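Local atomic coordinates of putative carbohydrate-active enzyme (Uncultured organism, PDB entry 5WH8), a protein that probably hydrolyses O-glycosidic bonds as a cellulase of glycoside hydrolase family 5, this chain being the catalytic (beta/alpha)8-barrel portion of a longer, probably secreted, enzyme. Residues 40-45 with 273-278; 56-61 with 292-297. All blocks are in the same frame, centred on the assembly; numbering follows the deposited sequence.

Overall arrangement
Both contacts lie along the seam where the first and last strands of the (beta/alpha)8 barrel, 32-36 and 268-273, come together. In contact 1 the loops after these two strands meet; in contact 2 the turn leaving helix 48-56 meets the segment that leads into helix 298-307. Their centres are 14 Å apart, and they touch directly: K44 O lies 3.2 Å from W293 CH2, and F273 CE1 lies 3.8 Å from W58 CZ2. Contact 1 is at the C-terminal end of the strands, where family 5 enzymes have their substrate cleft; the 1,2-ethanediol beside E278 probably comes from the crystallisation liquor. Contact 2 lies near the surface, though W58 is buried.

Contact 1: 40-45 with 273-278; sequences AWFPKC and FADKPE. With EDO (1,2-ethanediol), chain M.
F42 lays one face of its ring over the methyl group of A274, whose CB sits 4.2 Å from the ring centroid and only 11° off the normal, a well-centred CH-pi contact. The F42 CG is anti to its own carbonyl carbon (chi1 -60°), on a CB that points toward 273-278. K276 runs at about a right angle to F42, and its CB comes to 3.5 Å from F42 CZ, so the lysine contributes its aliphatic part while NZ is hydrogen-bonded to a bound pentaethylene glycol, probably from the crystallisation liquor. D275 approaches obliquely, its carboxylate plane turned 73° from the ring. D275 OD1 lies 3.8 Å from F42 CD1 and also near C45 SG, whereas OD2 is hydrogen-bonded to S288. The C45 sulfur rests against A274 CA at 4.0 Å. The backbone oxygen of C45 meets the F273 ring in its plane, C45 O standing 3.4 Å from F273 CE2 at the ring edge; the same oxygen accepts a hydrogen bond from S50. Further out, E278 turns its carboxylate to the ethanediol, probably of the same origin: EDO O2 donates to E278 OE1 at 2.8 Å. H37 NE2 is hydrogen-bonded to E278 OE2, and W271 NE1 to the ethanediol. The contact thus joins the loops that follow the first and last strands of the barrel. F273 is paired through its backbone with S35 of strand 32-36 and packs on helix 48-56, while C45 and D275 reach helix 287-290.

Contact 2: 56-61 with 292-297; sequences KDWNID and DWNMVS
W58 and D57 supply one side of this contact, and W293, N294 and V296 the other. Two hydrogen bonds cross between them. The indole NE1 of W58 donates to the backbone W293 O at 3.0 Å; the oxygen lies near the ring plane, but the bond is bent, with an N-H...O angle of 139°. The second bond is straighter: N294 ND2 gives a hydrogen to D57 OD2 at 2.9 Å and 166°. The acceptor lies nearly in the amide plane of N294, yet the donor meets OD2 from above the carboxylate plane, and the two flat groups are turned 55° apart. N294 CG is anti to its own carbonyl carbon, beside the backbone N. The amide oxygen, N294 OD1, comes within 3.1 Å of W58 NE1. That oxygen has a further partner in K304, whose ammonium also makes a cation-pi contact with the W58 ring. The apolar part falls to V296, where CG1 sits 3.5 Å from W58 CZ2, the two side chains running antiparallel alongside each other. Segment 292-297 is shaped by its own backbone: a type I beta turn from D292 to M295 presents W293 O and the N294 side chain, its closing bond running from M295 N to D292 O. S297 then serves as N-cap of helix 298-307. Chemically, a buried indole has its N-H satisfied by a backbone carbonyl, while its CZ2 side also meets V296 and the ring carries the K304 ammonium. Around that group D57, N294 and K304 form a chain of polar contacts linking carboxylate, amide and ammonium, in which the lysine would probably polarise the N294 amide and so strengthen its N-H as donor to D57.

Contact 1: 40-45 with 273-278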
# COMPACT_ATOMS: atom_id res chain seq x y z
N ALA A 40 -1.09 -3.09 -15.64
CA ALA A 40 -1.09 -3.29 -17.09
C ALA A 40 -0.33 -4.56 -17.50
O ALA A 40 -0.45 -5.06 -18.63
CB ALA A 40 -0.48 -2.08 -17.79
N TRP A 41 0.45 -5.10 -16.57
CA TRP A 41 1.29 -6.24 -16.86
C TRP A 41 0.67 -7.59 -16.47
O TRP A 41 0.96 -8.61 -17.09
CB TRP A 41 2.64 -6.07 -16.16
CG TRP A 41 3.38 -4.83 -16.56
CD1 TRP A 41 3.21 -4.10 -17.71
CD2 TRP A 41 4.41 -4.18 -15.82
NE1 TRP A 41 4.08 -3.04 -17.73
CE2 TRP A 41 4.81 -3.05 -16.57
CE3 TRP A 41 5.01 -4.42 -14.58
CZ2 TRP A 41 5.81 -2.19 -16.13
CZ3 TRP A 41 5.99 -3.55 -14.14
CH2 TRP A 41 6.39 -2.45 -14.92
N PHE A 42 -0.16 -7.59 -15.42
CA PHE A 42 -0.79 -8.82 -14.90
C PHE A 42 -2.30 -8.66 -14.69
O PHE A 42 -2.84 -9.07 -13.66
CB PHE A 42 -0.12 -9.25 -13.59
CG PHE A 42 1.33 -9.54 -13.75
CD1 PHE A 42 1.75 -10.77 -14.19
CD2 PHE A 42 2.27 -8.55 -13.54
CE1 PHE A 42 3.08 -11.02 -14.40
CE2 PHE A 42 3.59 -8.79 -13.74
CZ PHE A 42 4.01 -10.03 -14.18
N PRO A 43 -3.01 -8.10 -15.68
CA PRO A 43 -4.44 -7.86 -15.43
C PRO A 43 -5.27 -9.11 -15.12
O PRO A 43 -6.25 -8.97 -14.43
CB PRO A 43 -4.93 -7.20 -16.73
CG PRO A 43 -3.95 -7.66 -17.76
CD PRO A 43 -2.63 -7.75 -17.06
N LYS A 44 -4.88 -10.29 -15.60
CA LYS A 44 -5.64 -11.49 -15.29
C LYS A 44 -5.57 -11.86 -13.80
O LYS A 44 -6.41 -12.63 -13.30
CB LYS A 44 -5.13 -12.67 -16.13
CG LYS A 44 -5.53 -12.57 -17.58
CD LYS A 44 -5.08 -13.80 -18.37
CE LYS A 44 -5.96 -15.01 -18.10
NZ LYS A 44 -5.62 -16.15 -19.01
N CYS A 45 -4.58 -11.31 -13.09
CA CYS A 45 -4.44 -11.56 -11.67
C CYS A 45 -5.35 -10.72 -10.76
O CYS A 45 -5.40 -10.97 -9.57
CB CYS A 45 -2.98 -11.34 -11.22
SG CYS A 45 -1.78 -12.59 -11.81
N PHE A 273 1.38 -9.93 -5.45
CA PHE A 273 0.40 -10.91 -5.93
C PHE A 273 0.41 -10.93 -7.44
O PHE A 273 -0.28 -10.13 -8.09
CB PHE A 273 -0.99 -10.58 -5.41
CG PHE A 273 -2.01 -11.67 -5.67
CD1 PHE A 273 -1.98 -12.85 -4.95
CD2 PHE A 273 -2.97 -11.51 -6.64
CE1 PHE A 273 -2.94 -13.86 -5.20
CE2 PHE A 273 -3.92 -12.49 -6.88
CZ PHE A 273 -3.91 -13.66 -6.16
N ALA A 274 1.21 -11.84 -8.00
CA ALA A 274 1.43 -11.96 -9.43
C ALA A 274 2.08 -13.32 -9.64
O ALA A 274 2.60 -13.91 -8.68
CB ALA A 274 2.31 -10.84 -9.94
N ASP A 275 2.05 -13.83 -10.88
CA ASP A 275 2.67 -15.13 -11.19
C ASP A 275 3.88 -14.99 -12.12
O ASP A 275 4.22 -15.93 -12.83
CB ASP A 275 1.64 -16.09 -11.78
CG ASP A 275 1.05 -15.61 -13.09
OD1 ASP A 275 1.23 -14.43 -13.46
OD2 ASP A 275 0.38 -16.43 -13.76
N LYS A 276 4.53 -13.83 -12.10
CA LYS A 276 5.82 -13.63 -12.76
C LYS A 276 6.86 -14.62 -12.22
O LYS A 276 6.89 -14.88 -11.02
CB LYS A 276 6.29 -12.18 -12.55
CG LYS A 276 7.51 -11.77 -13.36
CD LYS A 276 7.73 -10.28 -13.28
CE LYS A 276 8.95 -9.82 -14.08
NZ LYS A 276 8.94 -10.43 -15.45
N PRO A 277 7.73 -15.17 -13.09
CA PRO A 277 8.70 -16.14 -12.58
C PRO A 277 9.91 -15.47 -11.91
O PRO A 277 11.05 -15.58 -12.37
CB PRO A 277 9.10 -16.95 -13.85
CG PRO A 277 8.84 -16.06 -14.96
CD PRO A 277 7.73 -15.11 -14.56
N GLU A 278 9.64 -14.78 -10.81
CA GLU A 278 10.69 -14.21 -9.96
C GLU A 278 10.32 -14.56 -8.52
O GLU A 278 9.13 -14.70 -8.19
CB GLU A 278 10.82 -12.68 -10.12
CG GLU A 278 9.52 -11.91 -9.82
CD GLU A 278 9.58 -10.44 -10.22
OE1 GLU A 278 10.52 -10.03 -10.94
OE2 GLU A 278 8.67 -9.68 -9.82
C1 EDO M . 9.78 -6.26 -9.66
O1 EDO M . 9.39 -7.50 -9.03
C2 EDO M . 10.42 -6.43 -11.04
O2 EDO M . 9.78 -7.45 -11.84

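Contact 2: 56-61 with 292-297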
# COMPACT_ATOMS: atom_id res chain seq x y z
N LYS A 56 -10.97 -14.55 1.38
CA LYS A 56 -11.51 -15.74 2.04
C LYS A 56 -10.47 -16.80 2.38
O LYS A 56 -10.63 -17.48 3.41
CB LYS A 56 -12.61 -16.38 1.18
CG LYS A 56 -13.79 -15.48 0.86
CD LYS A 56 -14.51 -14.92 2.09
CE LYS A 56 -15.27 -15.99 2.86
NZ LYS A 56 -16.02 -15.41 4.01
N ASP A 57 -9.46 -16.97 1.54
CA ASP A 57 -8.43 -18.01 1.72
C ASP A 57 -7.10 -17.51 2.28
O ASP A 57 -6.46 -18.22 3.06
CB ASP A 57 -8.15 -18.72 0.38
CG ASP A 57 -9.41 -19.25 -0.30
OD1 ASP A 57 -10.36 -19.67 0.40
OD2 ASP A 57 -9.44 -19.26 -1.54
N TRP A 58 -6.62 -16.33 1.88
CA TRP A 58 -5.36 -15.83 2.43
C TRP A 58 -5.59 -14.92 3.65
O TRP A 58 -4.63 -14.55 4.30
CB TRP A 58 -4.53 -15.05 1.40
CG TRP A 58 -4.08 -15.73 0.12
CD1 TRP A 58 -4.78 -16.62 -0.66
CD2 TRP A 58 -2.83 -15.51 -0.54
NE1 TRP A 58 -4.03 -16.95 -1.77
CE2 TRP A 58 -2.83 -16.29 -1.71
CE3 TRP A 58 -1.71 -14.72 -0.25
CZ2 TRP A 58 -1.76 -16.31 -2.59
CZ3 TRP A 58 -0.66 -14.73 -1.11
CH2 TRP A 58 -0.68 -15.52 -2.28
N ASN A 59 -6.84 -14.51 3.91
CA ASN A 59 -7.17 -13.71 5.09
C ASN A 59 -6.55 -12.30 5.06
O ASN A 59 -6.19 -11.75 6.10
CB ASN A 59 -6.74 -14.43 6.37
CG ASN A 59 -7.23 -15.87 6.41
OD1 ASN A 59 -6.44 -16.82 6.38
ND2 ASN A 59 -8.54 -16.03 6.45
N ILE A 60 -6.44 -11.68 3.88
CA ILE A 60 -5.86 -10.34 3.82
C ILE A 60 -6.82 -9.31 4.40
O ILE A 60 -8.04 -9.50 4.37
CB ILE A 60 -5.45 -9.88 2.39
CG1 ILE A 60 -6.64 -9.67 1.43
CG2 ILE A 60 -4.41 -10.85 1.79
CD1 ILE A 60 -6.27 -8.94 0.15
N ASP A 61 -6.25 -8.22 4.91
CA ASP A 61 -7.01 -7.09 5.45
C ASP A 61 -7.08 -5.93 4.47
O ASP A 61 -7.91 -5.03 4.64
CB ASP A 61 -6.38 -6.56 6.72
CG ASP A 61 -6.29 -7.59 7.82
OD1 ASP A 61 -7.29 -8.29 8.11
OD2 ASP A 61 -5.18 -7.69 8.41
N ASP A 292 -6.02 -20.69 -10.27
CA ASP A 292 -5.82 -21.27 -8.94
C ASP A 292 -5.04 -20.29 -8.07
O ASP A 292 -3.81 -20.30 -8.02
CB ASP A 292 -5.09 -22.62 -9.05
CG ASP A 292 -5.07 -23.38 -7.74
OD1 ASP A 292 -5.38 -22.78 -6.69
OD2 ASP A 292 -4.74 -24.60 -7.73
N TRP A 293 -5.79 -19.44 -7.39
CA TRP A 293 -5.22 -18.32 -6.67
C TRP A 293 -4.56 -18.72 -5.36
O TRP A 293 -4.05 -17.86 -4.64
CB TRP A 293 -6.32 -17.28 -6.44
CG TRP A 293 -7.01 -16.91 -7.72
CD1 TRP A 293 -8.33 -17.12 -8.05
CD2 TRP A 293 -6.40 -16.30 -8.85
NE1 TRP A 293 -8.57 -16.66 -9.32
CE2 TRP A 293 -7.40 -16.15 -9.84
CE3 TRP A 293 -5.11 -15.85 -9.13
CZ2 TRP A 293 -7.13 -15.60 -11.09
CZ3 TRP A 293 -4.84 -15.28 -10.38
CH2 TRP A 293 -5.86 -15.16 -11.34
N ASN A 294 -4.54 -20.02 -5.06
CA ASN A 294 -3.85 -20.53 -3.88
C ASN A 294 -2.62 -21.38 -4.26
O ASN A 294 -1.99 -22.00 -3.40
CB ASN A 294 -4.83 -21.33 -3.02
CG ASN A 294 -5.86 -20.44 -2.35
OD1 ASN A 294 -5.54 -19.67 -1.47
ND2 ASN A 294 -7.11 -20.54 -2.78
N MET A 295 -2.28 -21.40 -5.54
CA MET A 295 -1.07 -22.10 -6.01
C MET A 295 0.16 -21.23 -5.76
O MET A 295 0.69 -20.59 -6.67
CB MET A 295 -1.19 -22.44 -7.49
CG MET A 295 -0.10 -23.38 -7.98
SD MET A 295 -0.15 -25.04 -7.25
CE MET A 295 -1.39 -25.80 -8.31
N VAL A 296 0.58 -21.21 -4.50
CA VAL A 296 1.60 -20.28 -4.02
C VAL A 296 3.03 -20.76 -4.28
O VAL A 296 3.31 -21.96 -4.32
CB VAL A 296 1.47 -20.01 -2.51
CG1 VAL A 296 0.21 -19.17 -2.23
CG2 VAL A 296 1.43 -21.29 -1.71
N SER A 297 3.91 -19.79 -4.47
CA SER A 297 5.35 -19.98 -4.50
C SER A 297 5.90 -20.18 -3.08
O SER A 297 5.15 -20.11 -2.11
CB SER A 297 6.01 -18.75 -5.10
OG SER A 297 5.78 -17.63 -4.25